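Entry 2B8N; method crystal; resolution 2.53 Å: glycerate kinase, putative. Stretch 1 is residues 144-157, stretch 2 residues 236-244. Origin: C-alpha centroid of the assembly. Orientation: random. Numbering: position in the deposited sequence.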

# COMPACT_ATOMS: atom_id res chain seq x y z
N PRO A 144 21.34 5.27 9.99
CA PRO A 144 22.05 4.18 10.72
C PRO A 144 22.57 4.56 12.11
O PRO A 144 22.78 5.76 12.40
CB PRO A 144 23.25 3.86 9.80
CG PRO A 144 22.90 4.40 8.46
CD PRO A 144 21.84 5.46 8.62
N LEU A 145 22.78 3.55 12.96
CA LEU A 145 23.44 3.77 14.25
C LEU A 145 24.89 4.19 14.02
O LEU A 145 25.52 3.74 13.05
CB LEU A 145 23.41 2.52 15.12
CG LEU A 145 22.06 1.87 15.49
CD1 LEU A 145 22.26 0.39 15.86
CD2 LEU A 145 21.38 2.58 16.63
N GLU A 146 25.42 5.06 14.89
CA GLU A 146 26.81 5.53 14.82
C GLU A 146 27.78 4.40 14.54
O GLU A 146 27.83 3.43 15.29
CB GLU A 146 27.23 6.22 16.12
CG GLU A 146 27.22 7.75 16.12
CD GLU A 146 28.22 8.32 17.13
OE1 GLU A 146 28.35 7.75 18.23
OE2 GLU A 146 28.91 9.32 16.84
N GLY A 147 28.56 4.54 13.48
CA GLY A 147 29.55 3.54 13.10
C GLY A 147 29.05 2.47 12.13
O GLY A 147 29.77 1.52 11.84
N VAL A 148 27.82 2.62 11.65
CA VAL A 148 27.29 1.76 10.60
C VAL A 148 27.02 2.66 9.40
O VAL A 148 26.53 3.77 9.55
CB VAL A 148 26.01 1.01 11.04
CG1 VAL A 148 25.44 0.15 9.89
CG2 VAL A 148 26.29 0.14 12.20
N SER A 149 27.39 2.21 8.21
CA SER A 149 27.19 3.02 7.01
C SER A 149 25.90 2.63 6.27
O SER A 149 25.46 1.47 6.29
CB SER A 149 28.37 2.89 6.05
OG SER A 149 28.12 1.87 5.08
N LEU A 150 25.31 3.61 5.61
CA LEU A 150 24.20 3.37 4.71
C LEU A 150 24.52 2.26 3.71
O LEU A 150 23.67 1.42 3.43
CB LEU A 150 23.90 4.66 3.96
CG LEU A 150 22.61 4.76 3.15
CD1 LEU A 150 21.43 5.01 4.05
CD2 LEU A 150 22.77 5.91 2.13
N GLU A 151 25.75 2.25 3.18
CA GLU A 151 26.16 1.29 2.16
C GLU A 151 26.07 -0.10 2.70
O GLU A 151 25.66 -1.01 1.99
CB GLU A 151 27.61 1.54 1.70
CG GLU A 151 27.77 2.70 0.74
CD GLU A 151 27.08 3.97 1.24
OE1 GLU A 151 27.31 4.35 2.42
OE2 GLU A 151 26.30 4.59 0.46
N GLU A 152 26.50 -0.26 3.96
CA GLU A 152 26.48 -1.56 4.65
C GLU A 152 25.04 -2.04 4.77
O GLU A 152 24.73 -3.24 4.57
CB GLU A 152 27.10 -1.45 6.05
CG GLU A 152 28.60 -1.53 6.09
CD GLU A 152 29.18 -1.19 7.45
OE1 GLU A 152 28.98 -0.04 7.89
OE2 GLU A 152 29.86 -2.05 8.07
N ILE A 153 24.15 -1.11 5.10
CA ILE A 153 22.73 -1.42 5.17
C ILE A 153 22.21 -1.83 3.77
O ILE A 153 21.68 -2.92 3.63
CB ILE A 153 21.96 -0.30 5.89
CG1 ILE A 153 22.16 -0.44 7.39
CG2 ILE A 153 20.49 -0.35 5.57
CD1 ILE A 153 21.90 0.83 8.15
N GLN A 154 22.40 -0.98 2.76
CA GLN A 154 22.05 -1.34 1.37
C GLN A 154 22.54 -2.77 1.06
O GLN A 154 21.76 -3.65 0.68
CB GLN A 154 22.64 -0.31 0.38
CG GLN A 154 21.94 1.10 0.35
CD GLN A 154 22.78 2.24 -0.34
OE1 GLN A 154 22.93 3.34 0.22
NE2 GLN A 154 23.30 1.97 -1.55
N LYS A 155 23.83 -3.02 1.27
CA LYS A 155 24.46 -4.30 0.89
C LYS A 155 23.94 -5.50 1.68
O LYS A 155 23.78 -6.59 1.13
CB LYS A 155 25.99 -4.25 1.05
CG LYS A 155 26.76 -3.43 0.02
CD LYS A 155 28.13 -4.09 -0.22
CE LYS A 155 29.11 -3.24 -1.03
NZ LYS A 155 30.48 -3.89 -1.14
N LEU A 156 23.71 -5.32 2.98
CA LEU A 156 23.24 -6.40 3.85
C LEU A 156 21.84 -6.89 3.50
O LEU A 156 21.57 -8.09 3.59
CB LEU A 156 23.18 -5.95 5.31
CG LEU A 156 24.42 -6.15 6.15
CD1 LEU A 156 24.27 -5.49 7.53
CD2 LEU A 156 24.75 -7.65 6.28
N THR A 157 20.94 -5.94 3.20
CA THR A 157 19.57 -6.18 2.74
C THR A 157 19.56 -7.02 1.46
O THR A 157 18.90 -8.07 1.38
CB THR A 157 18.86 -4.83 2.39
OG1 THR A 157 18.87 -3.95 3.53
CG2 THR A 157 17.43 -5.04 1.98
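Stretch 2, residues 236-244: TSESVKRAI

The firmest polar link between the two stretches joins two helix N-termini. Ser237 OG donates to Glu152 OE2 at 2.5 Å, and the same hydroxyl accepts from Val240 N at 3.2 Å, a capping bond from the N-cap position of helix 238-244. Glu152 is held in a similar arrangement on its own side: Glu152 N donates to Ser149 OG (2.9 Å, N-H...acceptor angle 159°), while Ser149 N donates to Glu152 OE1 (2.8 Å, 163°). One carboxylate therefore closes the capping box of helix 150-157 and reaches the cap of the other helix. A second hydrogen bond runs from Ser239 OG to Gly147 O at 2.6 Å, although the position of that carbonyl is less certain.

Gly147 lies in the type II turn from Leu145 to Val148, closed by Val148 N to Leu145 O at 2.9 Å. Its phi/psi of 91/5 would jam a CB against the preceding carbonyl oxygen.

The backbone register gives the direction. Leu156 CA is nearest Thr236 CA (8.2 Å) and Leu145 CA nearest Ala243 CA (6.4 Å), so the overall sense is opposed. Locally, Gly147 CA to Ser239 CA (5.6 Å) and Val148 CA to Val240 CA (5.7 Å) step the same way. Stretch 2 begins extended at Thr236 (phi/psi -142/153) and turns helical from Glu238, setting its helix against the turn and loop and against Glu152 and Leu156 of helix 150-157.

Packing extends outward from Val240, whose CG2 lies 4.0 Å from Val148 CG1 and 3.3 Å from Glu152 OE2. Val148 CG2 approaches Ala243 CB to 3.4 Å, and Leu145 CD1 reaches the same Ala243 CB at 3.7 Å. At the other end, Leu156 CD2 meets Thr236 CG2 at 3.5 Å, and Leu156 CD1 is 4.2 Å from Val240 CG1. In all, 389 Å² is buried, summed over both sides.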

# COMPACT_ATOMS: atom_id res chain seq x y z
N THR A 236 29.82 -9.57 8.24
CA THR A 236 29.58 -8.17 8.67
C THR A 236 30.74 -7.61 9.51
O THR A 236 31.43 -8.36 10.22
CB THR A 236 28.31 -8.06 9.54
OG1 THR A 236 28.43 -8.93 10.68
CG2 THR A 236 27.08 -8.42 8.75
N SER A 237 30.92 -6.29 9.48
CA SER A 237 32.01 -5.64 10.23
C SER A 237 31.89 -5.80 11.77
O SER A 237 30.91 -6.35 12.28
CB SER A 237 32.09 -4.14 9.85
OG SER A 237 30.84 -3.46 9.95
N GLU A 238 32.92 -5.37 12.50
CA GLU A 238 32.83 -5.28 13.96
C GLU A 238 31.87 -4.13 14.31
O GLU A 238 31.08 -4.24 15.24
CB GLU A 238 34.20 -5.06 14.60
N SER A 239 31.95 -3.03 13.54
CA SER A 239 31.03 -1.88 13.69
C SER A 239 29.57 -2.33 13.70
O SER A 239 28.79 -1.93 14.56
CB SER A 239 31.20 -0.88 12.53
OG SER A 239 31.83 0.31 12.95
N VAL A 240 29.22 -3.13 12.71
CA VAL A 240 27.85 -3.62 12.55
C VAL A 240 27.46 -4.53 13.71
O VAL A 240 26.45 -4.28 14.38
CB VAL A 240 27.67 -4.31 11.16
CG1 VAL A 240 26.45 -5.21 11.13
CG2 VAL A 240 27.55 -3.26 10.08
N LYS A 241 28.24 -5.56 13.97
CA LYS A 241 27.92 -6.49 15.04
C LYS A 241 27.70 -5.80 16.41
O LYS A 241 26.79 -6.18 17.13
CB LYS A 241 28.97 -7.59 15.12
CG LYS A 241 28.93 -8.52 13.91
CD LYS A 241 29.71 -9.81 14.19
CE LYS A 241 29.75 -10.74 12.98
NZ LYS A 241 30.61 -10.14 11.92
N ARG A 242 28.49 -4.77 16.73
CA ARG A 242 28.35 -4.07 18.01
C ARG A 242 27.24 -3.00 18.00
O ARG A 242 26.74 -2.63 19.05
CB ARG A 242 29.71 -3.52 18.49
CG ARG A 242 30.18 -2.24 17.82
CD ARG A 242 31.55 -1.78 18.37
NE ARG A 242 31.42 -0.98 19.60
CZ ARG A 242 31.93 -1.29 20.80
NH1 ARG A 242 32.66 -2.40 20.97
NH2 ARG A 242 31.73 -0.48 21.84
N ALA A 243 26.85 -2.52 16.82
CA ALA A 243 25.63 -1.74 16.67
C ALA A 243 24.37 -2.58 17.03
O ALA A 243 23.47 -2.10 17.73
CB ALA A 243 25.54 -1.21 15.28
N ILE A 244 24.35 -3.83 16.55
CA ILE A 244 23.23 -4.76 16.75
C ILE A 244 22.99 -5.10 18.22
O ILE A 244 21.84 -5.26 18.65
CB ILE A 244 23.44 -6.03 15.87
CG1 ILE A 244 23.14 -5.68 14.41
CG2 ILE A 244 22.56 -7.18 16.29
CD1 ILE A 244 23.62 -6.71 13.37